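Local coordinates for protein sugar-phosphate aldolase (Thermotoga maritima, PDB 1PVT) that is a probable sugar-phosphate aldolase of the class II aldolase and adducin N-terminal domain family, in the AraD-like clan, at residues Tyr59-Ala64 with Ser77-Leu82; Thr63-Arg68 with Pro99-Pro104; Phe103-Met108 with Val173-Lys178; Thr126-Leu131 with His194-Phe199. One frame throughout, in Å; residues are numbered along the deposited sequence.

Contact 1 of 4, residues Tyr59-Ala64 with Ser77-Leu82; sequences YLLITA and SKICLL
Leu61 and Leu81 face each other as a non-hydrogen-bonded antiparallel pair, and one methyl, Leu61 CD2, does most of the touching. It lies 3.8 Å from Leu81 CB and also reaches Ile79, meeting the CG2 methyl of that residue at 3.7 Å. The alternate, hydrogen-bonded pairs are joined through the backbone. Ile62 N to Cys80 O and Cys80 N to Ile62 O both measure 2.8 Å; the first donor lies in the carbonyl plane of its acceptor, whereas the second is tilted from it. Cys80 O also receives a C-H contact from Leu61 CA at 2.9 Å. Leu60 and Leu82 form the next reciprocal pair, with both N-H...O angles bent to 141°. These strands, 58-63 and 79-84, are neighbours in the large sheet at the heart of this AraD-like fold, and their short segments run at 157°. On the sheet face carrying Ile62, Cys80 and Leu82, Ile62 CG2 packs against Leu82 CD1 at 3.9 Å, and Cys80 SG lies 3.7 Å from Ala64 CB. Where strand 58-63 ends, Ala64 N still bonds to Lys78 O at 3.1 Å, its donor above the carbonyl plane. Helix 2-19 covers the Leu61 face, with Ile7 against Leu61 and Ile10 against Ile79, while His106 of helix 103-115 packs on Ile62. Beyond these, Tyr59 stacks on His83 and bonds through OH to Tyr41 OH, and Asn29 holds Thr63 OG1.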
loop_
_atom_site.group_PDB
_atom_site.type_symbol
_atom_site.label_atom_id
_atom_site.label_comp_id
_atom_site.label_asym_id
_atom_site.label_seq_id
_atom_site.Cartn_x
_atom_site.Cartn_y
_atom_site.Cartn_z
ATOM N N TYR A 59 1.255 10.183 13.277
ATOM C CA TYR A 59 0.695 8.991 13.897
ATOM C C TYR A 59 0.191 8.138 12.751
ATOM O O TYR A 59 -0.617 8.592 11.944
ATOM C CB TYR A 59 -0.498 9.330 14.781
ATOM C CG TYR A 59 -0.176 10.086 16.034
ATOM C CD1 TYR A 59 0.196 9.425 17.202
ATOM C CD2 TYR A 59 -0.305 11.469 16.072
ATOM C CE1 TYR A 59 0.416 10.131 18.382
ATOM C CE2 TYR A 59 -0.084 12.180 17.236
ATOM C CZ TYR A 59 0.270 11.515 18.389
ATOM O OH TYR A 59 0.441 12.254 19.538
ATOM N N LEU A 60 0.667 6.907 12.656
ATOM C CA LEU A 60 0.187 6.062 11.586
ATOM C C LEU A 60 -0.110 4.637 12.041
ATOM O O LEU A 60 0.580 4.060 12.899
ATOM C CB LEU A 60 1.168 6.051 10.402
ATOM C CG LEU A 60 2.212 4.930 10.335
ATOM C CD1 LEU A 60 2.660 4.703 8.894
ATOM C CD2 LEU A 60 3.384 5.273 11.234
ATOM N N LEU A 61 -1.178 4.100 11.454
ATOM C CA LEU A 61 -1.648 2.752 11.704
ATOM C C LEU A 61 -1.073 1.901 10.591
ATOM O O LEU A 61 -1.210 2.232 9.415
ATOM C CB LEU A 61 -3.179 2.715 11.649
ATOM C CG LEU A 61 -3.963 3.206 12.873
ATOM C CD1 LEU A 61 -5.390 3.573 12.481
ATOM C CD2 LEU A 61 -3.931 2.120 13.951
ATOM N N ILE A 62 -0.408 0.818 10.956
ATOM C CA ILE A 62 0.164 -0.054 9.953
ATOM C C ILE A 62 0.094 -1.484 10.448
ATOM O O ILE A 62 0.205 -1.751 11.639
ATOM C CB ILE A 62 1.632 0.320 9.655
ATOM C CG1 ILE A 62 2.159 -0.503 8.478
ATOM C CG2 ILE A 62 2.488 0.052 10.875
ATOM C CD1 ILE A 62 3.547 -0.103 8.022
ATOM N N THR A 63 -0.118 -2.405 9.522
ATOM C CA THR A 63 -0.201 -3.806 9.876
ATOM C C THR A 63 1.120 -4.177 10.532
ATOM O O THR A 63 2.163 -3.615 10.204
ATOM C CB THR A 63 -0.473 -4.688 8.620
ATOM O OG1 THR A 63 0.329 -4.240 7.519
ATOM C CG2 THR A 63 -1.924 -4.599 8.216
ATOM N N ALA A 64 1.058 -5.101 11.485
ATOM C CA ALA A 64 2.238 -5.567 12.205
ATOM C C ALA A 64 2.991 -6.596 11.389
ATOM O O ALA A 64 2.565 -6.985 10.311
ATOM C CB ALA A 64 1.838 -6.172 13.541
ATOM N N SER A 77 -5.468 -6.687 16.967
ATOM C CA SER A 77 -4.225 -6.641 17.713
ATOM C C SER A 77 -3.123 -6.765 16.678
ATOM O O SER A 77 -1.952 -6.577 16.982
ATOM C CB SER A 77 -4.114 -7.818 18.655
ATOM O OG SER A 77 -3.604 -8.920 17.939
ATOM N N LYS A 78 -3.512 -7.115 15.455
ATOM C CA LYS A 78 -2.566 -7.269 14.352
ATOM C C LYS A 78 -2.355 -5.932 13.644
ATOM O O LYS A 78 -1.732 -5.883 12.588
ATOM C CB LYS A 78 -3.081 -8.280 13.328
ATOM C CG LYS A 78 -3.439 -9.645 13.884
ATOM C CD LYS A 78 -2.220 -10.529 14.114
ATOM C CE LYS A 78 -2.627 -11.961 14.491
ATOM N NZ LYS A 78 -1.473 -12.913 14.506
ATOM N N ILE A 79 -2.892 -4.853 14.207
ATOM C CA ILE A 79 -2.729 -3.526 13.611
ATOM C C ILE A 79 -2.003 -2.621 14.594
ATOM O O ILE A 79 -2.387 -2.539 15.757
ATOM C CB ILE A 79 -4.093 -2.886 13.264
ATOM C CG1 ILE A 79 -4.793 -3.711 12.174
ATOM C CG2 ILE A 79 -3.889 -1.427 12.828
ATOM C CD1 ILE A 79 -6.144 -3.171 11.749
ATOM N N CYS A 80 -0.958 -1.941 14.126
ATOM C CA CYS A 80 -0.176 -1.059 14.989
ATOM C C CYS A 80 -0.474 0.424 14.832
ATOM O O CYS A 80 -0.568 0.948 13.720
ATOM C CB CYS A 80 1.329 -1.282 14.768
ATOM S SG CYS A 80 1.981 -2.878 15.323
ATOM N N LEU A 81 -0.648 1.084 15.971
ATOM C CA LEU A 81 -0.864 2.521 16.002
ATOM C C LEU A 81 0.490 3.020 16.449
ATOM O O LEU A 81 1.012 2.588 17.473
ATOM C CB LEU A 81 -1.903 2.931 17.036
ATOM C CG LEU A 81 -1.828 4.443 17.279
ATOM C CD1 LEU A 81 -2.115 5.205 15.996
ATOM C CD2 LEU A 81 -2.820 4.828 18.345
ATOM N N LEU A 82 1.069 3.925 15.684
ATOM C CA LEU A 82 2.384 4.404 16.035
ATOM C C LEU A 82 2.503 5.903 16.010
ATOM O O LEU A 82 1.791 6.590 15.275
ATOM C CB LEU A 82 3.402 3.831 15.067
ATOM C CG LEU A 82 3.344 2.325 14.864
ATOM C CD1 LEU A 82 4.278 1.971 13.724
ATOM C CD2 LEU A 82 3.721 1.593 16.158
#

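Contact 2 of 4, residues Thr63-Arg68 with Pro99-Pro104; sequences TATGSR and PTSEFP
Ala64 and Pro99 come together through a single backbone bridge, their CA atoms 3.8 Å apart, at a place where each segment is about to turn. Residues 63-68 make a type II beta turn from Ala64 to Ser67, with Gly66 at positive phi; residues 99-104 make a type I turn from Thr100 to Phe103 that leads into helix 103-115 of this AraD-like fold. One direct hydrogen bond joins the segments, Thr100 N to Thr63 O at 3.1 Å. Its donor sits in the carbonyl plane, on a lone pair of Thr63 O, although the N-H...O angle is only 135°. Beside that bond Thr100 CG2, lodged between its own backbone N and carbonyl carbon, approaches Thr63 O to 3.3 Å. The other branch, OG1, lies anti to the backbone N and accepts from Glu102 N at 3.1 Å, an ST turn. Glu102 occupies the N-cap position, and its OE2 bonds to His106 NE2 in the first turns of the helix. Thr65 CB rests 3.1 Å from Pro99 O. Ser67 OG turns back to donate to Ala64 O at 2.9 Å, adding a side-chain bond to a turn whose Ser67 N to Ala64 O bond is weak. Thr63 OG1 is engaged by Asn29 of strand 28-34. A water links the two turns, bonded to Thr100 OG1 at 3.3 Å and more weakly to Gly66 N and Ser101 OG.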
loop_
_atom_site.group_PDB
_atom_site.type_symbol
_atom_site.label_atom_id
_atom_site.label_comp_id
_atom_site.label_asym_id
_atom_site.label_seq_id
_atom_site.Cartn_x
_atom_site.Cartn_y
_atom_site.Cartn_z
ATOM N N THR A 63 -0.118 -2.405 9.522
ATOM C CA THR A 63 -0.201 -3.806 9.876
ATOM C C THR A 63 1.120 -4.177 10.532
ATOM O O THR A 63 2.163 -3.615 10.204
ATOM C CB THR A 63 -0.473 -4.688 8.620
ATOM O OG1 THR A 63 0.329 -4.240 7.519
ATOM C CG2 THR A 63 -1.924 -4.599 8.216
ATOM N N ALA A 64 1.058 -5.101 11.485
ATOM C CA ALA A 64 2.238 -5.567 12.205
ATOM C C ALA A 64 2.991 -6.596 11.389
ATOM O O ALA A 64 2.565 -6.985 10.311
ATOM C CB ALA A 64 1.838 -6.172 13.541
ATOM N N THR A 65 4.111 -7.054 11.922
ATOM C CA THR A 65 4.930 -8.021 11.219
ATOM C C THR A 65 4.342 -9.421 11.325
ATOM O O THR A 65 3.874 -9.830 12.385
ATOM C CB THR A 65 6.379 -7.983 11.764
ATOM O OG1 THR A 65 7.163 -9.010 11.142
ATOM C CG2 THR A 65 6.376 -8.151 13.280
ATOM N N GLY A 66 4.353 -10.132 10.197
ATOM C CA GLY A 66 3.821 -11.485 10.127
ATOM C C GLY A 66 2.310 -11.509 9.978
ATOM O O GLY A 66 1.687 -12.581 9.933
ATOM N N SER A 67 1.730 -10.313 9.898
ATOM C CA SER A 67 0.291 -10.155 9.775
ATOM C C SER A 67 -0.237 -10.625 8.424
ATOM O O SER A 67 0.348 -10.354 7.364
ATOM C CB SER A 67 -0.126 -8.695 10.015
ATOM O OG SER A 67 0.159 -7.879 8.896
ATOM N N ARG A 68 -1.357 -11.340 8.499
ATOM C CA ARG A 68 -2.037 -11.885 7.345
ATOM C C ARG A 68 -3.429 -11.295 7.312
ATOM O O ARG A 68 -4.143 -11.305 8.308
ATOM C CB ARG A 68 -2.081 -13.402 7.459
ATOM C CG ARG A 68 -0.712 -14.016 7.303
ATOM C CD ARG A 68 -0.705 -15.506 7.577
ATOM N NE ARG A 68 -0.712 -15.801 9.006
ATOM C CZ ARG A 68 0.077 -16.703 9.588
ATOM N NH1 ARG A 68 0.951 -17.408 8.866
ATOM N NH2 ARG A 68 -0.016 -16.908 10.896
ATOM N N PRO A 99 5.804 -3.272 13.834
ATOM C CA PRO A 99 5.122 -3.171 12.545
ATOM C C PRO A 99 5.751 -4.122 11.522
ATOM O O PRO A 99 6.689 -4.873 11.822
ATOM C CB PRO A 99 5.319 -1.704 12.158
ATOM C CG PRO A 99 5.494 -1.017 13.466
ATOM C CD PRO A 99 6.353 -1.970 14.244
ATOM N N THR A 100 5.219 -4.080 10.308
ATOM C CA THR A 100 5.712 -4.910 9.228
ATOM C C THR A 100 7.129 -4.517 8.837
ATOM O O THR A 100 7.551 -3.383 9.033
ATOM C CB THR A 100 4.820 -4.773 7.988
ATOM O OG1 THR A 100 5.543 -5.218 6.836
ATOM C CG2 THR A 100 4.406 -3.329 7.786
ATOM N N SER A 101 7.857 -5.466 8.273
ATOM C CA SER A 101 9.213 -5.213 7.825
ATOM C C SER A 101 9.248 -4.012 6.869
ATOM O O SER A 101 10.192 -3.222 6.902
ATOM C CB SER A 101 9.764 -6.444 7.095
ATOM O OG SER A 101 9.559 -7.636 7.836
ATOM N N GLU A 102 8.232 -3.868 6.017
ATOM C CA GLU A 102 8.224 -2.759 5.060
ATOM C C GLU A 102 7.758 -1.432 5.638
ATOM O O GLU A 102 7.451 -0.479 4.915
ATOM C CB GLU A 102 7.408 -3.119 3.808
ATOM C CG GLU A 102 5.978 -3.543 4.035
ATOM C CD GLU A 102 5.331 -4.028 2.750
ATOM O OE1 GLU A 102 5.907 -4.931 2.107
ATOM O OE2 GLU A 102 4.255 -3.517 2.382
ATOM N N PHE A 103 7.724 -1.385 6.961
ATOM C CA PHE A 103 7.338 -0.191 7.694
ATOM C C PHE A 103 8.161 1.008 7.204
ATOM O O PHE A 103 7.608 2.062 6.873
ATOM C CB PHE A 103 7.538 -0.476 9.194
ATOM C CG PHE A 103 7.876 0.726 10.027
ATOM C CD1 PHE A 103 7.216 1.946 9.848
ATOM C CD2 PHE A 103 8.856 0.631 11.015
ATOM C CE1 PHE A 103 7.535 3.065 10.647
ATOM C CE2 PHE A 103 9.183 1.734 11.818
ATOM C CZ PHE A 103 8.522 2.955 11.632
ATOM N N PRO A 104 9.491 0.851 7.130
ATOM C CA PRO A 104 10.395 1.911 6.680
ATOM C C PRO A 104 9.951 2.503 5.353
ATOM O O PRO A 104 9.906 3.729 5.179
ATOM C CB PRO A 104 11.720 1.188 6.551
ATOM C CG PRO A 104 11.636 0.163 7.635
ATOM C CD PRO A 104 10.249 -0.366 7.466
HETATM O O HOH W 1 6.139 -8.271 7.937
#

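Contact 3 of 4, residues Phe103-Met108 with Val173-Lys178; sequences FPTHLM and VELGLK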
loop_
_atom_site.group_PDB
_atom_site.type_symbol
_atom_site.label_atom_id
_atom_site.label_comp_id
_atom_site.label_asym_id
_atom_site.label_seq_id
_atom_site.Cartn_x
_atom_site.Cartn_y
_atom_site.Cartn_z
ATOM N N PHE A 103 7.724 -1.385 6.961
ATOM C CA PHE A 103 7.338 -0.191 7.694
ATOM C C PHE A 103 8.161 1.008 7.204
ATOM O O PHE A 103 7.608 2.062 6.873
ATOM C CB PHE A 103 7.538 -0.476 9.194
ATOM C CG PHE A 103 7.876 0.726 10.027
ATOM C CD1 PHE A 103 7.216 1.946 9.848
ATOM C CD2 PHE A 103 8.856 0.631 11.015
ATOM C CE1 PHE A 103 7.535 3.065 10.647
ATOM C CE2 PHE A 103 9.183 1.734 11.818
ATOM C CZ PHE A 103 8.522 2.955 11.632
ATOM N N PRO A 104 9.491 0.851 7.130
ATOM C CA PRO A 104 10.395 1.911 6.680
ATOM C C PRO A 104 9.951 2.503 5.353
ATOM O O PRO A 104 9.906 3.729 5.179
ATOM C CB PRO A 104 11.720 1.188 6.551
ATOM C CG PRO A 104 11.636 0.163 7.635
ATOM C CD PRO A 104 10.249 -0.366 7.466
ATOM N N THR A 105 9.626 1.617 4.413
ATOM C CA THR A 105 9.187 2.036 3.093
ATOM C C THR A 105 7.961 2.930 3.205
ATOM O O THR A 105 7.953 4.046 2.700
ATOM C CB THR A 105 8.844 0.836 2.228
ATOM O OG1 THR A 105 9.965 -0.054 2.175
ATOM C CG2 THR A 105 8.508 1.293 0.835
ATOM N N HIS A 106 6.931 2.432 3.881
ATOM C CA HIS A 106 5.691 3.182 4.094
ATOM C C HIS A 106 6.023 4.528 4.701
ATOM O O HIS A 106 5.440 5.561 4.350
ATOM C CB HIS A 106 4.776 2.429 5.066
ATOM C CG HIS A 106 4.104 1.234 4.466
ATOM N ND1 HIS A 106 2.752 1.196 4.203
ATOM C CD2 HIS A 106 4.601 0.043 4.055
ATOM C CE1 HIS A 106 2.444 0.035 3.656
ATOM N NE2 HIS A 106 3.548 -0.683 3.554
ATOM N N LEU A 107 6.962 4.493 5.639
ATOM C CA LEU A 107 7.388 5.690 6.323
ATOM C C LEU A 107 7.674 6.766 5.315
ATOM O O LEU A 107 7.085 7.846 5.357
ATOM C CB LEU A 107 8.647 5.425 7.130
ATOM C CG LEU A 107 8.513 5.796 8.602
ATOM C CD1 LEU A 107 9.897 5.863 9.216
ATOM C CD2 LEU A 107 7.790 7.133 8.742
HETATM N N MSE A 108 8.572 6.452 4.390
HETATM C CA MSE A 108 8.968 7.407 3.376
HETATM C C MSE A 108 7.841 8.005 2.561
HETATM O O MSE A 108 7.777 9.225 2.403
HETATM C CB MSE A 108 10.012 6.791 2.453
HETATM C CG MSE A 108 11.339 6.525 3.159
HETATM SE SE MSE A 108 11.852 7.939 4.437
HETATM C CE MSE A 108 12.129 6.812 6.016
ATOM N N VAL A 173 14.300 2.124 2.974
ATOM C CA VAL A 173 13.965 3.528 2.847
ATOM C C VAL A 173 14.006 3.881 1.369
ATOM O O VAL A 173 13.179 4.642 0.864
ATOM C CB VAL A 173 14.973 4.400 3.619
ATOM C CG1 VAL A 173 14.998 5.802 3.036
ATOM C CG2 VAL A 173 14.583 4.456 5.100
ATOM N N GLU A 174 14.986 3.299 0.689
ATOM C CA GLU A 174 15.215 3.500 -0.741
ATOM C C GLU A 174 13.955 3.220 -1.539
ATOM O O GLU A 174 13.503 4.044 -2.344
ATOM C CB GLU A 174 16.315 2.550 -1.213
ATOM C CG GLU A 174 16.727 2.721 -2.660
ATOM C CD GLU A 174 17.167 1.408 -3.296
ATOM O OE1 GLU A 174 16.285 0.660 -3.782
ATOM O OE2 GLU A 174 18.390 1.117 -3.299
ATOM N N LEU A 175 13.414 2.029 -1.316
ATOM C CA LEU A 175 12.210 1.599 -1.991
ATOM C C LEU A 175 11.209 2.749 -1.909
ATOM O O LEU A 175 10.625 3.165 -2.915
ATOM C CB LEU A 175 11.670 0.338 -1.304
ATOM C CG LEU A 175 10.468 -0.378 -1.931
ATOM C CD1 LEU A 175 10.743 -0.677 -3.402
ATOM C CD2 LEU A 175 10.180 -1.659 -1.155
ATOM N N GLY A 176 11.048 3.282 -0.702
ATOM C CA GLY A 176 10.121 4.378 -0.492
ATOM C C GLY A 176 10.477 5.599 -1.309
ATOM O O GLY A 176 9.673 6.076 -2.113
ATOM N N LEU A 177 11.689 6.106 -1.087
ATOM C CA LEU A 177 12.188 7.273 -1.803
ATOM C C LEU A 177 11.914 7.068 -3.295
ATOM O O LEU A 177 11.262 7.903 -3.942
ATOM C CB LEU A 177 13.691 7.440 -1.555
ATOM C CG LEU A 177 14.145 7.511 -0.094
ATOM C CD1 LEU A 177 15.653 7.647 -0.055
ATOM C CD2 LEU A 177 13.484 8.680 0.617
ATOM N N LYS A 178 12.406 5.951 -3.832
ATOM C CA LYS A 178 12.186 5.628 -5.238
ATOM C C LYS A 178 10.695 5.771 -5.563
ATOM O O LYS A 178 10.297 6.568 -6.418
ATOM C CB LYS A 178 12.621 4.190 -5.529
ATOM C CG LYS A 178 14.117 3.942 -5.513
ATOM C CD LYS A 178 14.456 2.669 -6.295
ATOM C CE LYS A 178 15.949 2.571 -6.585
ATOM N NZ LYS A 178 16.288 1.473 -7.541
#
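Thr105 and Gly176 mark the point where two helices run side by side, their CA atoms 4.4 Å apart and the axes of the short segments closing to 7.1 Å at an angle of 30°. This is close helix-helix packing built on a glycine, joining helices 103-115 and 173-182 on one side of the central sheet. Having no CB, which would point at the first helix and run into Met108 CB and Thr105 O, Gly176 forms a floor for two side chains. Thr105 sets its CG2 methyl 3.6 Å from Gly176 N, while Met108 lays CB on Gly176 CA at 3.8 Å. Thr105 OG1, anti to its own carbonyl carbon, lies 3.7 Å from Leu175 CD2; its polar need is met by the backbone O of Ser172, just ahead of the second helix. Trp191 of strand 188-191 touches both Thr105 and Leu175 and so connects this flank to the sheet. On the other flank Leu177 CD2 touches the CG of Met108, deposited as selenomethionine, more loosely, at 4.0 Å. Crossing Val173 obliquely, Met108 offers CG to one branch, CG1, and its chain, bent at chi2 and chi3, carries CE to 3.5 Å from the other, Val173 CG2.

Contact 4 of 4, residues Thr126-Leu131 with His194-Phe199; sequences THPLNL and HGVVAF
His127 meets the loop at His194 with the edge of its imidazole: CD2 lies 3.5 Å from His194 C, which sits near the ring plane, while Gly195 N approaches obliquely. Outside the two segments, the ring of His125 meets that of His127 with planes at about 75°, and the His194 ring stacks on Phe167. Gly195 has positive phi, and with no side chain there its CA comes within 3.4 Å of Thr126 O in a C-H contact. The next residue pairs in antiparallel fashion: Thr126 N bonds to Val196 O at 3.1 Å and Val196 N to Thr126 O at 3.0 Å, the latter almost straight (N-H...O 170°), the donor nearly in line with the C=O bond. Pro128 crosses Val196 at about a right angle, CD against CG1 at 3.8 Å, and Leu131 CD2 adds a longer contact to the same methyl. The pairing of the strands sets His127, just past one, beside the backbone of His194, just before the other. In sequence His125, His127 and His194 recall the metal-binding histidines of class II aldolases, but here the rings do not converge on a common site: His127 NE2 and His194 ND1 are 5.6 Å apart, and His125 NE2 bonds instead to His194 O.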
loop_
_atom_site.group_PDB
_atom_site.type_symbol
_atom_site.label_atom_id
_atom_site.label_comp_id
_atom_site.label_asym_id
_atom_site.label_seq_id
_atom_site.Cartn_x
_atom_site.Cartn_y
_atom_site.Cartn_z
ATOM N N THR A 126 -0.214 -5.114 -1.907
ATOM C CA THR A 126 -0.581 -6.519 -2.009
ATOM C C THR A 126 -0.064 -7.109 -3.322
ATOM O O THR A 126 0.499 -6.390 -4.145
ATOM C CB THR A 126 -2.124 -6.669 -1.888
ATOM O OG1 THR A 126 -2.458 -8.027 -1.576
ATOM C CG2 THR A 126 -2.809 -6.241 -3.175
ATOM N N HIS A 127 -0.243 -8.416 -3.507
ATOM C CA HIS A 127 0.228 -9.106 -4.709
ATOM C C HIS A 127 -0.895 -9.725 -5.520
ATOM O O HIS A 127 -1.137 -10.926 -5.452
ATOM C CB HIS A 127 1.218 -10.210 -4.330
ATOM C CG HIS A 127 2.363 -9.719 -3.511
ATOM N ND1 HIS A 127 2.331 -9.694 -2.134
ATOM C CD2 HIS A 127 3.531 -9.137 -3.873
ATOM C CE1 HIS A 127 3.430 -9.112 -1.682
ATOM N NE2 HIS A 127 4.175 -8.763 -2.717
ATOM N N PRO A 128 -1.593 -8.912 -6.310
ATOM C CA PRO A 128 -2.688 -9.435 -7.117
ATOM C C PRO A 128 -2.167 -10.451 -8.117
ATOM O O PRO A 128 -1.192 -10.191 -8.822
ATOM C CB PRO A 128 -3.226 -8.190 -7.804
ATOM C CG PRO A 128 -2.929 -7.117 -6.831
ATOM C CD PRO A 128 -1.519 -7.452 -6.429
ATOM N N LEU A 129 -2.830 -11.600 -8.168
ATOM C CA LEU A 129 -2.483 -12.689 -9.070
ATOM C C LEU A 129 -2.294 -12.278 -10.535
ATOM O O LEU A 129 -1.273 -12.572 -11.149
ATOM C CB LEU A 129 -3.571 -13.751 -8.984
ATOM C CG LEU A 129 -3.824 -14.561 -10.251
ATOM C CD1 LEU A 129 -2.643 -15.460 -10.507
ATOM C CD2 LEU A 129 -5.090 -15.380 -10.101
ATOM N N ASN A 130 -3.285 -11.610 -11.101
ATOM C CA ASN A 130 -3.201 -11.207 -12.492
ATOM C C ASN A 130 -2.152 -10.160 -12.775
ATOM O O ASN A 130 -1.449 -10.242 -13.774
ATOM C CB ASN A 130 -4.557 -10.710 -12.967
ATOM C CG ASN A 130 -5.527 -11.839 -13.214
ATOM O OD1 ASN A 130 -5.474 -12.496 -14.247
ATOM N ND2 ASN A 130 -6.408 -12.085 -12.257
ATOM N N LEU A 131 -2.050 -9.164 -11.905
ATOM C CA LEU A 131 -1.060 -8.110 -12.091
ATOM C C LEU A 131 0.306 -8.753 -11.942
ATOM O O LEU A 131 1.288 -8.343 -12.563
ATOM C CB LEU A 131 -1.244 -7.025 -11.039
ATOM C CG LEU A 131 -1.230 -5.608 -11.603
ATOM C CD1 LEU A 131 -2.018 -5.548 -12.906
ATOM C CD2 LEU A 131 -1.841 -4.671 -10.570
ATOM N N HIS A 194 6.914 -7.479 -7.635
ATOM C CA HIS A 194 6.472 -7.552 -6.242
ATOM C C HIS A 194 5.137 -6.877 -5.983
ATOM O O HIS A 194 4.991 -6.093 -5.042
ATOM C CB HIS A 194 7.529 -6.940 -5.324
ATOM C CG HIS A 194 8.882 -7.553 -5.481
ATOM N ND1 HIS A 194 9.490 -8.276 -4.479
ATOM C CD2 HIS A 194 9.726 -7.589 -6.539
ATOM C CE1 HIS A 194 10.650 -8.735 -4.915
ATOM N NE2 HIS A 194 10.816 -8.332 -6.163
ATOM N N GLY A 195 4.161 -7.175 -6.823
ATOM C CA GLY A 195 2.852 -6.598 -6.621
ATOM C C GLY A 195 2.703 -5.103 -6.810
ATOM O O GLY A 195 3.406 -4.469 -7.594
ATOM N N VAL A 196 1.779 -4.532 -6.057
ATOM C CA VAL A 196 1.499 -3.129 -6.200
ATOM C C VAL A 196 1.210 -2.442 -4.891
ATOM O O VAL A 196 0.919 -3.085 -3.887
ATOM C CB VAL A 196 0.285 -2.946 -7.101
ATOM C CG1 VAL A 196 -0.893 -3.663 -6.487
ATOM C CG2 VAL A 196 -0.037 -1.483 -7.271
ATOM N N VAL A 197 1.283 -1.118 -4.938
ATOM C CA VAL A 197 1.023 -0.254 -3.802
ATOM C C VAL A 197 0.033 0.799 -4.260
ATOM O O VAL A 197 0.261 1.458 -5.266
ATOM C CB VAL A 197 2.279 0.477 -3.368
ATOM C CG1 VAL A 197 1.986 1.282 -2.118
ATOM C CG2 VAL A 197 3.398 -0.510 -3.139
ATOM N N ALA A 198 -1.057 0.969 -3.524
ATOM C CA ALA A 198 -2.063 1.948 -3.914
ATOM C C ALA A 198 -2.319 2.976 -2.832
ATOM O O ALA A 198 -2.266 2.664 -1.643
ATOM C CB ALA A 198 -3.356 1.244 -4.279
ATOM N N PHE A 199 -2.617 4.200 -3.252
ATOM C CA PHE A 199 -2.854 5.292 -2.313
ATOM C C PHE A 199 -4.269 5.819 -2.470
ATOM O O PHE A 199 -4.943 5.509 -3.450
ATOM C CB PHE A 199 -1.854 6.426 -2.576
ATOM C CG PHE A 199 -0.465 5.945 -2.883
ATOM C CD1 PHE A 199 0.137 6.256 -4.095
ATOM C CD2 PHE A 199 0.232 5.152 -1.976
ATOM C CE1 PHE A 199 1.412 5.781 -4.400
ATOM C CE2 PHE A 199 1.514 4.670 -2.270
ATOM C CZ PHE A 199 2.102 4.983 -3.481
#

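How the contacts relate
Contacts 1 and 4 both belong to the central sheet, yet they differ in kind: contact 1 is a run of paired strands with apolar side chains on either face, whereas contact 4 keeps a single bridge and sets the ring edge of His127 against the His194 backbone. Contact 2 shares Thr63 and Ala64 with contact 1, and Pro99 CG packs against Leu82 CD1 at 3.2 Å, so the loop before the turn meets the strand directly. Its second turn feeds into the helix that contact 3 then uses, the two sharing Phe103 and Pro104. Contacts 1, 2 and 4 are buried; contact 3, partly buried, relies on packing between helices. Contacts 3 and 4 stay apart, their centres about 17 Å distant.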